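Local coordinates for protein VP1 (Merkel cell polyomavirus, PDB 4FMH) that assembles as jelly-roll pentamers into the icosahedral viral capsid and binds sialylated oligosaccharides for attachment to host cells, at the interface of chains A and B. Residues are numbered along the deposited sequence; one frame, centred on the assembly and turned at random. Chains: chain A/B, VP1.

The interface of chains A and B. Residues chain A 48, 106-107, 109, 111-112, 115, 127, 272; chain B 60, 149, 198.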
loop_
_atom_site.group_PDB
_atom_site.type_symbol
_atom_site.label_atom_id
_atom_site.label_comp_id
_atom_site.label_asym_id
_atom_site.label_seq_id
_atom_site.Cartn_x
_atom_site.Cartn_y
_atom_site.Cartn_z
ATOM N N TYR A 48 22.354 -9.357 -16.290
ATOM C CA TYR A 48 22.882 -8.408 -15.313
ATOM C C TYR A 48 23.658 -7.300 -16.010
ATOM O O TYR A 48 24.082 -7.443 -17.171
ATOM C CB TYR A 48 23.832 -9.089 -14.315
ATOM C CG TYR A 48 23.227 -10.184 -13.465
ATOM C CD1 TYR A 48 22.752 -9.912 -12.185
ATOM C CD2 TYR A 48 23.143 -11.500 -13.942
ATOM C CE1 TYR A 48 22.203 -10.908 -11.395
ATOM C CE2 TYR A 48 22.592 -12.509 -13.165
ATOM C CZ TYR A 48 22.124 -12.203 -11.889
ATOM O OH TYR A 48 21.596 -13.188 -11.106
ATOM N N SER A 106 12.850 -17.135 -8.781
ATOM C CA SER A 106 14.315 -17.236 -8.724
ATOM C C SER A 106 14.919 -16.279 -7.688
ATOM O O SER A 106 16.024 -16.513 -7.180
ATOM C CB SER A 106 14.922 -16.956 -10.100
ATOM O OG SER A 106 14.750 -15.593 -10.464
ATOM N N LEU A 107 14.176 -15.215 -7.376
ATOM C CA LEU A 107 14.652 -14.152 -6.489
ATOM C C LEU A 107 14.566 -14.482 -5.002
ATOM O O LEU A 107 14.982 -13.675 -4.172
ATOM C CB LEU A 107 13.933 -12.829 -6.792
ATOM C CG LEU A 107 13.980 -12.341 -8.251
ATOM C CD1 LEU A 107 13.230 -11.018 -8.391
ATOM C CD2 LEU A 107 15.422 -12.194 -8.753
ATOM N N ASN A 109 16.395 -16.765 -3.910
ATOM C CA ASN A 109 17.763 -17.232 -3.687
ATOM C C ASN A 109 18.566 -16.194 -2.902
ATOM O O ASN A 109 18.830 -15.102 -3.408
ATOM C CB ASN A 109 18.439 -17.565 -5.028
ATOM C CG ASN A 109 19.857 -18.124 -4.871
ATOM O OD1 ASN A 109 20.483 -18.008 -3.815
ATOM N ND2 ASN A 109 20.373 -18.717 -5.943
ATOM N N HIS A 111 21.563 -17.219 -1.374
ATOM C CA HIS A 111 22.799 -17.972 -1.177
ATOM C C HIS A 111 23.657 -18.014 -2.442
ATOM O O HIS A 111 24.367 -18.987 -2.674
ATOM C CB HIS A 111 22.490 -19.390 -0.683
ATOM C CG HIS A 111 21.547 -20.142 -1.570
ATOM N ND1 HIS A 111 21.967 -20.846 -2.678
ATOM C CD2 HIS A 111 20.201 -20.285 -1.521
ATOM C CE1 HIS A 111 20.922 -21.393 -3.271
ATOM N NE2 HIS A 111 19.838 -21.068 -2.589
ATOM N N TYR A 112 23.577 -16.965 -3.264
ATOM C CA TYR A 112 24.545 -16.759 -4.336
ATOM C C TYR A 112 25.937 -16.781 -3.681
ATOM O O TYR A 112 26.121 -16.205 -2.609
ATOM C CB TYR A 112 24.270 -15.429 -5.051
ATOM C CG TYR A 112 25.398 -14.957 -5.931
ATOM C CD1 TYR A 112 25.776 -15.680 -7.064
ATOM C CD2 TYR A 112 26.103 -13.794 -5.627
ATOM C CE1 TYR A 112 26.822 -15.255 -7.872
ATOM C CE2 TYR A 112 27.155 -13.359 -6.436
ATOM C CZ TYR A 112 27.505 -14.094 -7.551
ATOM O OH TYR A 112 28.544 -13.671 -8.347
ATOM N N MET A 115 27.421 -13.457 -2.522
ATOM C CA MET A 115 26.424 -12.496 -2.034
ATOM C C MET A 115 26.900 -11.821 -0.756
ATOM O O MET A 115 27.366 -12.491 0.179
ATOM C CB MET A 115 25.088 -13.204 -1.771
ATOM C CG MET A 115 23.870 -12.474 -2.312
ATOM S SD MET A 115 22.411 -13.551 -2.241
ATOM C CE MET A 115 21.374 -12.834 -3.518
ATOM N N VAL A 127 17.979 -9.920 -3.890
ATOM C CA VAL A 127 17.833 -8.968 -4.981
ATOM C C VAL A 127 16.732 -7.967 -4.604
ATOM O O VAL A 127 15.583 -8.346 -4.382
ATOM C CB VAL A 127 17.585 -9.671 -6.346
ATOM C CG1 VAL A 127 17.221 -8.651 -7.427
ATOM C CG2 VAL A 127 18.829 -10.453 -6.775
ATOM N N HIS A 272 19.835 -6.241 -12.151
ATOM C CA HIS A 272 19.388 -7.540 -12.667
ATOM C C HIS A 272 18.009 -7.365 -13.272
ATOM O O HIS A 272 17.229 -6.536 -12.803
ATOM C CB HIS A 272 19.349 -8.544 -11.507
ATOM C CG HIS A 272 18.899 -9.930 -11.879
ATOM N ND1 HIS A 272 19.351 -10.594 -13.002
ATOM C CD2 HIS A 272 18.087 -10.800 -11.230
ATOM C CE1 HIS A 272 18.811 -11.800 -13.044
ATOM N NE2 HIS A 272 18.041 -11.950 -11.980
ATOM N N ASP B 60 28.416 -22.447 -5.983
ATOM C CA ASP B 60 27.414 -22.766 -4.976
ATOM C C ASP B 60 27.032 -24.244 -5.119
ATOM O O ASP B 60 26.790 -24.729 -6.224
ATOM C CB ASP B 60 26.179 -21.876 -5.166
ATOM C CG ASP B 60 25.179 -21.992 -4.024
ATOM O OD1 ASP B 60 25.561 -22.399 -2.901
ATOM O OD2 ASP B 60 23.995 -21.661 -4.254
ATOM N N LEU B 149 18.844 -17.694 -10.698
ATOM C CA LEU B 149 19.721 -16.562 -10.438
ATOM C C LEU B 149 21.118 -16.792 -11.022
ATOM O O LEU B 149 21.674 -15.907 -11.675
ATOM C CB LEU B 149 19.814 -16.311 -8.931
ATOM C CG LEU B 149 20.436 -14.992 -8.461
ATOM C CD1 LEU B 149 19.486 -13.825 -8.676
ATOM C CD2 LEU B 149 20.817 -15.089 -6.992
ATOM N N GLU B 198 13.230 -21.678 -6.105
ATOM C CA GLU B 198 14.254 -20.805 -6.695
ATOM C C GLU B 198 14.662 -21.237 -8.111
ATOM O O GLU B 198 15.416 -20.537 -8.793
ATOM C CB GLU B 198 15.486 -20.690 -5.782
ATOM C CG GLU B 198 16.458 -21.886 -5.855
ATOM C CD GLU B 198 17.759 -21.614 -5.101
ATOM O OE1 GLU B 198 17.687 -21.139 -3.949
ATOM O OE2 GLU B 198 18.849 -21.875 -5.657
HETATM O O HOH W 1 17.524 -18.773 -8.247
HETATM O O HOH W 2 23.377 -20.018 -6.224
#
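B:Leu149 pushes its side chain between A:Val127 and A:Asn109, across the boundary of neighbouring jelly-roll subunits of the VP1 pentamer, the five-fold building block of the polyomavirus capsid. Its two methyls part company: CD1 turns toward A:Val127, 3.9 Å from CG2, and NE2 of A:His272, while CD2 lies against the amide of A:Asn109, 3.8 Å from CG, and against CB of A:Tyr112 and CE of A:Met115. CG stands anti to the backbone N (chi1 -167°) and beside the carbonyl carbon; the main-chain polar groups are met separately. The carbonyl O of B:Leu149 takes a hydrogen bond from the phenol OH of A:Tyr48 (2.8 Å), which comes in tilted from the carbonyl plane; the amide N reaches a water shared with the carbonyls of A:Ser106 and B:Glu198.

Farther along, the imidazole of A:His111 is held through both nitrogens by carboxylates of chain B. ND1 donates to B:Asp60 OD2 (2.7 Å), which sits in the ring plane and is met on its syn side; NE2 donates to the syn lone pair of B:Glu198 OE1, tip to tip, with OE1 tilted 22° out of the ring plane though the ring and carboxylate planes are 14° apart. Two acids at one ring would probably favour a protonated histidine.

Behind this, A:Asn109 OD1 lies over the centre of the A:His111 ring and accepts from the backbone N of A:His111 (2.8 Å), while ND2 reaches B:Asp60 OD2 through a second water. A:His272 lies over one face of the A:Tyr48 ring, its ND1 offset toward the rim, backing the phenol.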